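Local coordinates for cellulosomal scaffoldin (Acetivibrio cellulolyticus, PDB 3ZUC), which binds crystalline cellulose through this family 3b carbohydrate-binding module, one piece of the large scaffoldin on which the bacterium's cellulosome is built, at residues N5-A17 with S125-V139. Sequence-based numbering, arbitrary orientation. Where two conformers were deposited one is given.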
# COMPACT_ATOMS: atom_id res chain seq x y z
N ASN A 5 12.47 -6.69 -9.66
CA ASN A 5 12.88 -5.34 -9.93
C ASN A 5 11.70 -4.41 -9.84
O ASN A 5 11.38 -3.73 -10.82
CB ASN A 5 13.54 -5.21 -11.30
CG ASN A 5 14.92 -5.83 -11.37
OD1 ASN A 5 15.65 -5.87 -10.39
ND2 ASN A 5 15.28 -6.31 -12.54
N LEU A 6 11.07 -4.38 -8.67
CA LEU A 6 9.95 -3.49 -8.44
C LEU A 6 10.37 -2.43 -7.42
O LEU A 6 10.59 -2.75 -6.25
CB LEU A 6 8.74 -4.27 -7.90
CG LEU A 6 7.45 -3.45 -7.92
CD1 LEU A 6 6.97 -3.29 -9.35
CD2 LEU A 6 6.40 -4.07 -7.03
N LYS A 7 10.48 -1.19 -7.88
CA LYS A 7 10.77 -0.07 -7.00
C LYS A 7 9.44 0.51 -6.52
O LYS A 7 8.51 0.70 -7.32
CB LYS A 7 11.57 0.98 -7.77
CG LYS A 7 11.92 2.22 -6.98
CD LYS A 7 12.83 3.12 -7.78
CE LYS A 7 12.16 4.46 -8.07
NZ LYS A 7 13.00 5.40 -8.89
N VAL A 8 9.37 0.81 -5.23
CA VAL A 8 8.15 1.27 -4.61
C VAL A 8 8.37 2.66 -4.03
O VAL A 8 9.28 2.88 -3.22
CB VAL A 8 7.70 0.29 -3.50
CG1 VAL A 8 6.39 0.76 -2.89
CG2 VAL A 8 7.57 -1.11 -4.06
N GLU A 9 7.56 3.60 -4.47
CA GLU A 9 7.53 4.94 -3.91
C GLU A 9 6.14 5.17 -3.31
O GLU A 9 5.17 4.49 -3.68
CB GLU A 9 7.79 5.97 -5.00
CG GLU A 9 9.14 5.90 -5.66
CD GLU A 9 9.10 6.74 -6.92
OE1 GLU A 9 8.65 6.23 -7.96
OE2 GLU A 9 9.43 7.93 -6.85
N PHE A 10 6.03 6.15 -2.42
CA PHE A 10 4.84 6.29 -1.64
C PHE A 10 4.68 7.72 -1.13
O PHE A 10 5.69 8.39 -0.86
CB PHE A 10 4.92 5.35 -0.41
CG PHE A 10 3.67 5.36 0.44
CD1 PHE A 10 2.57 4.63 0.05
CD2 PHE A 10 3.57 6.15 1.56
CE1 PHE A 10 1.39 4.70 0.75
CE2 PHE A 10 2.39 6.20 2.28
CZ PHE A 10 1.31 5.48 1.84
N PHE A 11 3.44 8.16 -0.94
CA PHE A 11 3.13 9.27 -0.04
C PHE A 11 1.67 9.16 0.37
O PHE A 11 0.90 8.39 -0.20
CB PHE A 11 3.49 10.66 -0.61
CG PHE A 11 2.59 11.18 -1.72
CD1 PHE A 11 2.67 10.69 -3.00
CD2 PHE A 11 1.73 12.23 -1.48
CE1 PHE A 11 1.91 11.21 -4.03
CE2 PHE A 11 0.95 12.77 -2.50
CZ PHE A 11 1.05 12.27 -3.78
N ASN A 12 1.31 9.94 1.38
CA ASN A 12 -0.05 10.02 1.87
C ASN A 12 -0.75 11.24 1.29
O ASN A 12 -0.25 12.36 1.43
CB ASN A 12 -0.07 10.16 3.40
CG ASN A 12 0.37 8.88 4.10
OD1 ASN A 12 1.55 8.66 4.36
ND2 ASN A 12 -0.60 8.01 4.38
N ALA A 13 -1.91 11.06 0.65
CA ALA A 13 -2.57 12.21 0.00
C ALA A 13 -3.21 13.17 0.99
O ALA A 13 -3.42 14.33 0.65
CB ALA A 13 -3.62 11.77 -1.00
N GLY A 14 -3.55 12.67 2.17
CA GLY A 14 -4.10 13.44 3.28
C GLY A 14 -3.27 13.15 4.52
O GLY A 14 -3.02 11.99 4.84
N THR A 15 -2.83 14.20 5.19
CA THR A 15 -1.88 14.06 6.28
C THR A 15 -2.36 14.61 7.63
O THR A 15 -1.55 14.86 8.51
CB THR A 15 -0.52 14.66 5.92
OG1 THR A 15 -0.73 16.02 5.55
CG2 THR A 15 0.16 13.89 4.80
N GLN A 16 -3.69 14.74 7.78
CA GLN A 16 -4.34 15.14 9.05
C GLN A 16 -4.05 14.07 10.14
O GLN A 16 -4.32 12.89 9.92
CB GLN A 16 -5.90 15.31 8.83
CG GLN A 16 -6.68 16.04 9.96
CD GLN A 16 -8.22 16.21 9.77
OE1 GLN A 16 -8.89 15.40 9.15
NE2 GLN A 16 -8.77 17.28 10.38
N ALA A 17 -3.51 14.42 11.32
CA ALA A 17 -3.30 13.39 12.35
C ALA A 17 -4.62 12.74 12.73
O ALA A 17 -4.74 11.51 12.73
CB ALA A 17 -2.59 13.96 13.56
N SER A 125 3.60 3.14 8.76
CA SER A 125 3.77 3.49 7.36
C SER A 125 3.48 4.96 7.01
O SER A 125 3.71 5.36 5.86
CB SER A 125 2.91 2.60 6.47
OG SER A 125 3.26 1.23 6.56
N PHE A 126 2.96 5.74 7.95
CA PHE A 126 2.53 7.10 7.63
C PHE A 126 3.71 8.02 7.41
O PHE A 126 4.66 8.03 8.20
CB PHE A 126 1.70 7.63 8.80
CG PHE A 126 1.19 9.05 8.63
CD1 PHE A 126 0.31 9.39 7.63
CD2 PHE A 126 1.55 10.03 9.55
CE1 PHE A 126 -0.20 10.67 7.51
CE2 PHE A 126 1.03 11.31 9.45
CZ PHE A 126 0.16 11.63 8.43
N ASN A 127 3.62 8.82 6.35
CA ASN A 127 4.61 9.84 6.05
C ASN A 127 3.94 11.20 6.21
O ASN A 127 3.10 11.59 5.41
CB ASN A 127 5.16 9.63 4.65
CG ASN A 127 6.33 10.53 4.38
OD1 ASN A 127 6.33 11.67 4.82
ND2 ASN A 127 7.34 10.04 3.69
N SER A 128 4.29 11.89 7.29
CA SER A 128 3.62 13.14 7.60
C SER A 128 4.08 14.32 6.70
O SER A 128 3.43 15.36 6.69
CB SER A 128 3.84 13.52 9.06
OG SER A 128 5.18 13.93 9.24
N SER A 129 5.17 14.13 5.95
CA SER A 129 5.89 15.24 5.32
C SER A 129 5.94 15.21 3.79
O SER A 129 6.03 16.26 3.15
CB SER A 129 7.33 15.27 5.88
OG SER A 129 8.23 15.85 4.96
N ALA A 130 5.94 14.03 3.20
CA ALA A 130 6.06 13.96 1.76
C ALA A 130 4.84 14.49 1.07
O ALA A 130 3.71 14.18 1.46
CB ALA A 130 6.37 12.58 1.32
N THR A 131 5.07 15.25 0.01
CA THR A 131 3.98 15.78 -0.80
C THR A 131 4.01 15.18 -2.21
O THR A 131 3.18 15.53 -3.03
CB THR A 131 4.07 17.30 -0.88
OG1 THR A 131 5.33 17.66 -1.45
CG2 THR A 131 3.91 17.93 0.51
N THR A 132 5.00 14.31 -2.46
CA THR A 132 5.27 13.69 -3.75
C THR A 132 5.73 12.29 -3.44
O THR A 132 6.18 12.02 -2.34
CB THR A 132 6.46 14.45 -4.59
OG1 THR A 132 7.70 14.39 -3.87
CG2 THR A 132 6.11 15.87 -4.86
N TYR A 133 5.70 11.43 -4.44
CA TYR A 133 6.26 10.09 -4.30
C TYR A 133 7.71 10.12 -3.82
O TYR A 133 8.55 10.84 -4.35
CB TYR A 133 6.17 9.37 -5.63
CG TYR A 133 4.75 9.02 -5.99
CD1 TYR A 133 4.04 8.11 -5.22
CD2 TYR A 133 4.11 9.58 -7.09
CE1 TYR A 133 2.76 7.79 -5.51
CE2 TYR A 133 2.80 9.26 -7.40
CZ TYR A 133 2.13 8.35 -6.59
OH TYR A 133 0.82 7.99 -6.84
N THR A 134 7.98 9.23 -2.87
CA THR A 134 9.28 9.13 -2.26
C THR A 134 9.59 7.68 -1.96
O THR A 134 8.70 6.90 -1.64
CB THR A 134 9.30 10.00 -1.01
OG1 THR A 134 8.80 11.28 -1.38
CG2 THR A 134 10.70 10.17 -0.47
N SER A 135 10.86 7.30 -2.07
CA SER A 135 11.26 5.93 -1.80
C SER A 135 11.15 5.69 -0.29
O SER A 135 11.82 6.32 0.55
CB SER A 135 12.64 5.66 -2.37
OG SER A 135 12.64 5.85 -3.78
N TRP A 136 10.26 4.77 0.04
CA TRP A 136 9.75 4.65 1.40
C TRP A 136 9.81 3.20 1.82
O TRP A 136 9.09 2.36 1.30
CB TRP A 136 8.31 5.16 1.43
CG TRP A 136 7.67 5.36 2.75
CD1 TRP A 136 6.46 4.85 3.14
CD2 TRP A 136 8.11 6.21 3.83
NE1 TRP A 136 6.13 5.32 4.38
CE2 TRP A 136 7.12 6.14 4.83
CE3 TRP A 136 9.22 7.04 4.03
CZ2 TRP A 136 7.22 6.85 6.01
CZ3 TRP A 136 9.31 7.73 5.21
CH2 TRP A 136 8.32 7.63 6.19
N ASP A 137 10.69 2.90 2.77
CA ASP A 137 10.89 1.51 3.21
C ASP A 137 9.96 1.10 4.33
O ASP A 137 10.05 -0.02 4.82
CB ASP A 137 12.37 1.25 3.59
CG ASP A 137 12.81 1.97 4.85
OD1 ASP A 137 11.98 2.57 5.55
OD2 ASP A 137 14.03 1.91 5.14
N LYS A 138 9.00 1.96 4.68
CA LYS A 138 8.04 1.66 5.74
C LYS A 138 6.71 1.15 5.19
O LYS A 138 5.81 0.85 5.97
CB LYS A 138 7.82 2.88 6.64
CG LYS A 138 9.08 3.41 7.28
CD LYS A 138 9.77 2.35 8.07
CE LYS A 138 10.98 2.92 8.85
NZ LYS A 138 12.13 3.37 8.05
N VAL A 139 6.60 1.04 3.87
CA VAL A 139 5.61 0.18 3.22
C VAL A 139 6.36 -0.99 2.62
O VAL A 139 7.56 -0.88 2.33
CB VAL A 139 4.76 0.93 2.16
CG1 VAL A 139 3.88 1.96 2.82
CG2 VAL A 139 5.64 1.56 1.07
O HOH W 1 8.28 3.37 -1.09
O HOH W 2 6.49 8.20 1.87
O HOH W 3 3.13 11.70 2.70
O HOH W 4 0.93 14.86 1.28
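Phe-10 and Thr-134 pair across the two segments through both of their backbone groups: Phe-10 N donates to Thr-134 O at 2.9 Å, and Thr-134 N returns a longer bond to Phe-10 O. Inward from this pair, the Phe-10 ring receives CG1 of Val-139 over the centre of one face, 4.1 Å from the ring centroid in a CH-pi contact. The indole of Trp-136 lies nearly parallel to the same ring, planes 13° apart, but is slid so far that the two barely overlap. On the other side of the strand the edge of Phe-11 points into the face of Tyr-133, a T-shaped pair with centroids 5.0 Å apart, while residues 131-132 pass over one face of Phe-11. Such alternation illustrates how a beta-sandwich module closes an edge: 134-135, a short and weakly bonded strand, is outermost beside 6-12, and the Phe-10 ring meets that of Tyr-45 on the second sheet. Past the pairing with Thr-134, toward the end of strand 6-12, Asn-12 OD1 takes a nearly straight bond from Asn-127 N (2.9 Å, 170°). The Asn-12 amide crosses the Phe-126 ring, planes 60° apart, with CG near CD1; Tyr-45 OH engages ND2. Asn-127 OD1 in turn accepts from Ser-129 N, an Asx turn, and from Ala-130 N, extending it to an Asx motif. Farther out, Trp-136 NE1 is anchored on Ser-125 O at 2.8 Å, Glu-105 holds the Tyr-133 hydroxyl, and a water joins Asn-12 N to the carbonyls of Asn-127 and Ala-130.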